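Local coordinates for zinc uptake regulation protein (Escherichia coli, PDB 4MTD) that represses the zinc-uptake genes znuACB by binding their operator DNA with zinc as cofactor, at a contact of chain A with DNA. Coordinates in Å, arbitrary orientation; residue numbers count along the deposited sequence, not the author numbering.

A contact of chain A with DNA. Residues 45, 64, 78, 83, 85. With nucleotides of chain B.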
ATOM      1  N   TYR A  45      -8.146   5.777  -9.685  1.00 31.14           N
ATOM      2  CA  TYR A  45      -7.175   5.398 -10.737  1.00 30.58           C
ATOM      3  C   TYR A  45      -7.530   5.931 -12.127  1.00 33.12           C
ATOM      4  O   TYR A  45      -6.629   6.209 -12.923  1.00 33.74           O
ATOM      5  CB  TYR A  45      -6.938   3.874 -10.763  1.00 29.29           C
ATOM      6  CG  TYR A  45      -5.989   3.434  -9.670  1.00 29.83           C
ATOM      7  CD1 TYR A  45      -4.622   3.260  -9.918  1.00 31.19           C
ATOM      8  CD2 TYR A  45      -6.434   3.252  -8.383  1.00 29.70           C
ATOM      9  CE1 TYR A  45      -3.754   2.878  -8.910  1.00 30.65           C
ATOM     10  CE2 TYR A  45      -5.575   2.877  -7.365  1.00 30.60           C
ATOM     11  CZ  TYR A  45      -4.237   2.691  -7.623  1.00 30.69           C
ATOM     12  OH  TYR A  45      -3.402   2.329  -6.581  1.00 28.52           O
ATOM     13  N   TYR A  64      -4.486  10.183  -4.189  1.00 33.78           N
ATOM     14  CA  TYR A  64      -5.125   9.983  -2.888  1.00 33.68           C
ATOM     15  C   TYR A  64      -4.864  11.152  -1.924  1.00 35.50           C
ATOM     16  O   TYR A  64      -5.763  11.528  -1.178  1.00 36.33           O
ATOM     17  CB  TYR A  64      -4.751   8.626  -2.276  1.00 32.31           C
ATOM     18  CG  TYR A  64      -5.569   7.503  -2.871  1.00 32.87           C
ATOM     19  CD1 TYR A  64      -6.853   7.234  -2.411  1.00 32.30           C
ATOM     20  CD2 TYR A  64      -5.092   6.755  -3.937  1.00 33.60           C
ATOM     21  CE1 TYR A  64      -7.628   6.244  -2.986  1.00 32.19           C
ATOM     22  CE2 TYR A  64      -5.853   5.744  -4.504  1.00 33.67           C
ATOM     23  CZ  TYR A  64      -7.122   5.496  -4.030  1.00 32.75           C
ATOM     24  OH  TYR A  64      -7.868   4.499  -4.603  1.00 30.65           O
ATOM     25  N   LYS A  78     -16.895  10.941  -1.204  1.00 45.58           N
ATOM     26  CA  LYS A  78     -16.730   9.563  -1.597  1.00 45.84           C
ATOM     27  C   LYS A  78     -18.104   8.979  -1.867  1.00 46.75           C
ATOM     28  O   LYS A  78     -19.056   9.264  -1.156  1.00 47.92           O
ATOM     29  CB  LYS A  78     -16.018   8.753  -0.527  1.00 46.88           C
ATOM     30  CG  LYS A  78     -15.710   7.340  -1.001  1.00 49.98           C
ATOM     31  CD  LYS A  78     -14.579   6.681  -0.230  1.00 50.93           C
ATOM     32  CE  LYS A  78     -14.244   5.327  -0.837  1.00 51.03           C
ATOM     33  NZ  LYS A  78     -13.023   4.731  -0.221  1.00 53.03           N
ATOM     34  N   ASN A  83     -16.524   2.440  -5.686  1.00 51.49           N
ATOM     35  CA  ASN A  83     -15.394   3.046  -4.986  1.00 49.04           C
ATOM     36  C   ASN A  83     -14.894   4.241  -5.761  1.00 45.71           C
ATOM     37  O   ASN A  83     -13.947   4.159  -6.541  1.00 44.78           O
ATOM     38  CB  ASN A  83     -14.325   2.012  -4.740  1.00 47.33           C
ATOM     39  CG  ASN A  83     -14.852   0.868  -3.924  1.00 46.11           C
ATOM     40  OD1 ASN A  83     -15.034   0.995  -2.720  1.00 44.53           O
ATOM     41  ND2 ASN A  83     -15.149  -0.242  -4.582  1.00 47.16           N
ATOM     42  N   TYR A  85     -15.564   8.853  -6.597  1.00 38.93           N
ATOM     43  CA  TYR A  85     -15.551  10.206  -6.075  1.00 38.98           C
ATOM     44  C   TYR A  85     -16.239  11.178  -7.018  1.00 40.24           C
ATOM     45  O   TYR A  85     -16.171  11.039  -8.248  1.00 39.94           O
ATOM     46  CB  TYR A  85     -14.113  10.646  -5.847  1.00 37.80           C
ATOM     47  CG  TYR A  85     -13.339   9.654  -5.019  1.00 39.49           C
ATOM     48  CD1 TYR A  85     -13.264   9.783  -3.635  1.00 39.44           C
ATOM     49  CD2 TYR A  85     -12.717   8.557  -5.617  1.00 39.50           C
ATOM     50  CE1 TYR A  85     -12.570   8.859  -2.866  1.00 40.14           C
ATOM     51  CE2 TYR A  85     -12.026   7.628  -4.864  1.00 41.03           C
ATOM     52  CZ  TYR A  85     -11.951   7.784  -3.486  1.00 42.40           C
ATOM     53  OH  TYR A  85     -11.254   6.859  -2.738  1.00 43.68           O
TER
ATOM     54  P    DT B  14     -11.218   0.283  -9.135  1.00 33.21           P
ATOM     55  OP1  DT B  14     -12.663   0.583  -9.134  1.00 38.51           O
ATOM     56  OP2  DT B  14     -10.294   1.009 -10.015  1.00 34.52           O
ATOM     57  O5'  DT B  14     -10.792   0.468  -7.614  1.00 34.79           O
ATOM     58  C5'  DT B  14     -11.431  -0.290  -6.580  1.00 33.08           C
ATOM     59  C4'  DT B  14     -10.768  -0.021  -5.251  1.00 33.75           C
ATOM     60  O4'  DT B  14      -9.505  -0.730  -5.195  1.00 33.72           O
ATOM     61  C3'  DT B  14     -10.451   1.451  -4.945  1.00 33.72           C
ATOM     62  O3'  DT B  14     -11.028   1.789  -3.679  1.00 33.22           O
ATOM     63  C2'  DT B  14      -8.930   1.500  -4.924  1.00 33.43           C
ATOM     64  C1'  DT B  14      -8.573   0.081  -4.516  1.00 32.96           C
ATOM     65  N1   DT B  14      -7.224  -0.384  -4.883  1.00 32.93           N
ATOM     66  C2   DT B  14      -6.443  -0.944  -3.899  1.00 32.85           C
ATOM     67  O2   DT B  14      -6.807  -1.057  -2.740  1.00 35.53           O
ATOM     68  N3   DT B  14      -5.200  -1.350  -4.317  1.00 32.42           N
ATOM     69  C4   DT B  14      -4.684  -1.277  -5.594  1.00 32.14           C
ATOM     70  O4   DT B  14      -3.562  -1.712  -5.825  1.00 32.97           O
ATOM     71  C5   DT B  14      -5.560  -0.689  -6.579  1.00 34.07           C
ATOM     72  C7   DT B  14      -5.078  -0.554  -7.989  1.00 34.73           C
ATOM     73  C6   DT B  14      -6.771  -0.275  -6.179  1.00 34.37           C
ATOM     74  P    DA B  15     -10.822   3.239  -3.028  1.00 36.74           P
ATOM     75  OP1  DA B  15     -11.984   3.503  -2.150  1.00 38.52           O
ATOM     76  OP2  DA B  15     -10.447   4.210  -4.080  1.00 33.99           O
ATOM     77  O5'  DA B  15      -9.526   3.048  -2.129  1.00 36.54           O
ATOM     78  C5'  DA B  15      -9.513   2.102  -1.060  1.00 34.37           C
ATOM     79  C4'  DA B  15      -8.160   2.134  -0.393  1.00 34.92           C
ATOM     80  O4'  DA B  15      -7.155   1.593  -1.276  1.00 33.79           O
ATOM     81  C3'  DA B  15      -7.665   3.528   0.007  1.00 34.05           C
ATOM     82  O3'  DA B  15      -7.803   3.597   1.432  1.00 34.27           O
ATOM     83  C2'  DA B  15      -6.246   3.600  -0.554  1.00 33.24           C
ATOM     84  C1'  DA B  15      -5.922   2.155  -0.886  1.00 33.22           C
ATOM     85  N9   DA B  15      -4.971   1.935  -1.977  1.00 32.10           N
ATOM     86  C8   DA B  15      -5.097   2.318  -3.288  1.00 31.54           C
ATOM     87  N7   DA B  15      -4.100   1.938  -4.047  1.00 31.43           N
ATOM     88  C5   DA B  15      -3.265   1.248  -3.180  1.00 31.74           C
ATOM     89  C6   DA B  15      -2.034   0.598  -3.369  1.00 29.77           C
ATOM     90  N6   DA B  15      -1.403   0.536  -4.541  1.00 27.67           N
ATOM     91  N1   DA B  15      -1.462   0.010  -2.295  1.00 31.54           N
ATOM     92  C2   DA B  15      -2.098   0.070  -1.117  1.00 31.34           C
ATOM     93  N3   DA B  15      -3.255   0.653  -0.816  1.00 32.23           N
ATOM     94  C4   DA B  15      -3.795   1.231  -1.903  1.00 31.01           C
ATOM     95  P    DT B  16      -7.169   4.794   2.280  1.00 36.53           P
ATOM     96  OP1  DT B  16      -7.899   4.850   3.573  1.00 40.98           O
ATOM     97  OP2  DT B  16      -7.087   5.992   1.424  1.00 36.14           O
ATOM     98  O5'  DT B  16      -5.713   4.246   2.613  1.00 35.59           O
ATOM     99  C5'  DT B  16      -5.584   2.885   3.052  1.00 36.14           C
ATOM    100  C4'  DT B  16      -4.145   2.561   3.369  1.00 37.05           C
ATOM    101  O4'  DT B  16      -3.388   2.332   2.156  1.00 35.78           O
ATOM    102  C3'  DT B  16      -3.374   3.629   4.149  1.00 38.18           C
ATOM    103  O3'  DT B  16      -2.638   2.863   5.098  1.00 41.96           O
ATOM    104  C2'  DT B  16      -2.457   4.235   3.104  1.00 35.28           C
ATOM    105  C1'  DT B  16      -2.153   3.015   2.262  1.00 33.83           C
ATOM    106  N1   DT B  16      -1.660   3.273   0.894  1.00 32.25           N
ATOM    107  C2   DT B  16      -0.520   2.620   0.484  1.00 29.80           C
ATOM    108  O2   DT B  16       0.111   1.867   1.204  1.00 31.21           O
ATOM    109  N3   DT B  16      -0.135   2.897  -0.802  1.00 29.36           N
ATOM    110  C4   DT B  16      -0.760   3.743  -1.697  1.00 29.83           C
ATOM    111  O4   DT B  16      -0.297   3.893  -2.823  1.00 31.86           O
ATOM    112  C5   DT B  16      -1.949   4.394  -1.202  1.00 30.26           C
ATOM    113  C7   DT B  16      -2.694   5.324  -2.107  1.00 30.50           C
ATOM    114  C6   DT B  16      -2.340   4.125   0.050  1.00 30.32           C
TER
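Tyr45 and Tyr64 both hold CG anti to the carbonyl carbon (chi1 -79° and -80°) as they reach DA15 of chain B; their different helices, 44-54 and 60-72, send one OH to the base and the other to the phosphate. Together they form part of the DNA-reading surface of the winged-helix domain of this Fur-family repressor, 60-72 being the recognition helix. In the major groove, Tyr45 donates its OH to the Hoogsteen-edge N7 of DA15 at 2.7 Å; N7 lies in the plane of the phenol, at its edge. A weak bond from the adenine amino group N6 returns to the same oxygen. The DT14 methyl C7 lies over one face of the Tyr45 ring, toward its rim, 3.7 Å from the centroid, so that one side chain probably senses both adenine edge and thymine methyl. Tyr64 stands edge-to-face with the five-membered ring of DA15, and its CD2 packs against the DT16 methyl C7. Tyr64 OH donates to OP2 of the DA15 phosphate at 2.6 Å. A phenylalanine in place of Tyr64 has no hydroxyl to offer OP2, and would probably leave the DNA backbone less firmly anchored, with Tyr85 as remaining donor. From wing strand 84-87, Tyr85 OH gives OP2 of DA15 a second hydrogen bond, at 3.1 Å. Lys78 leaves wing strand 76-79 as an extended chain, its NZ meeting OP1 of DA15 in a salt bridge, while Asn83, in the loop between, lies against the DT14 sugar, its CB 3.5 Å from O3'.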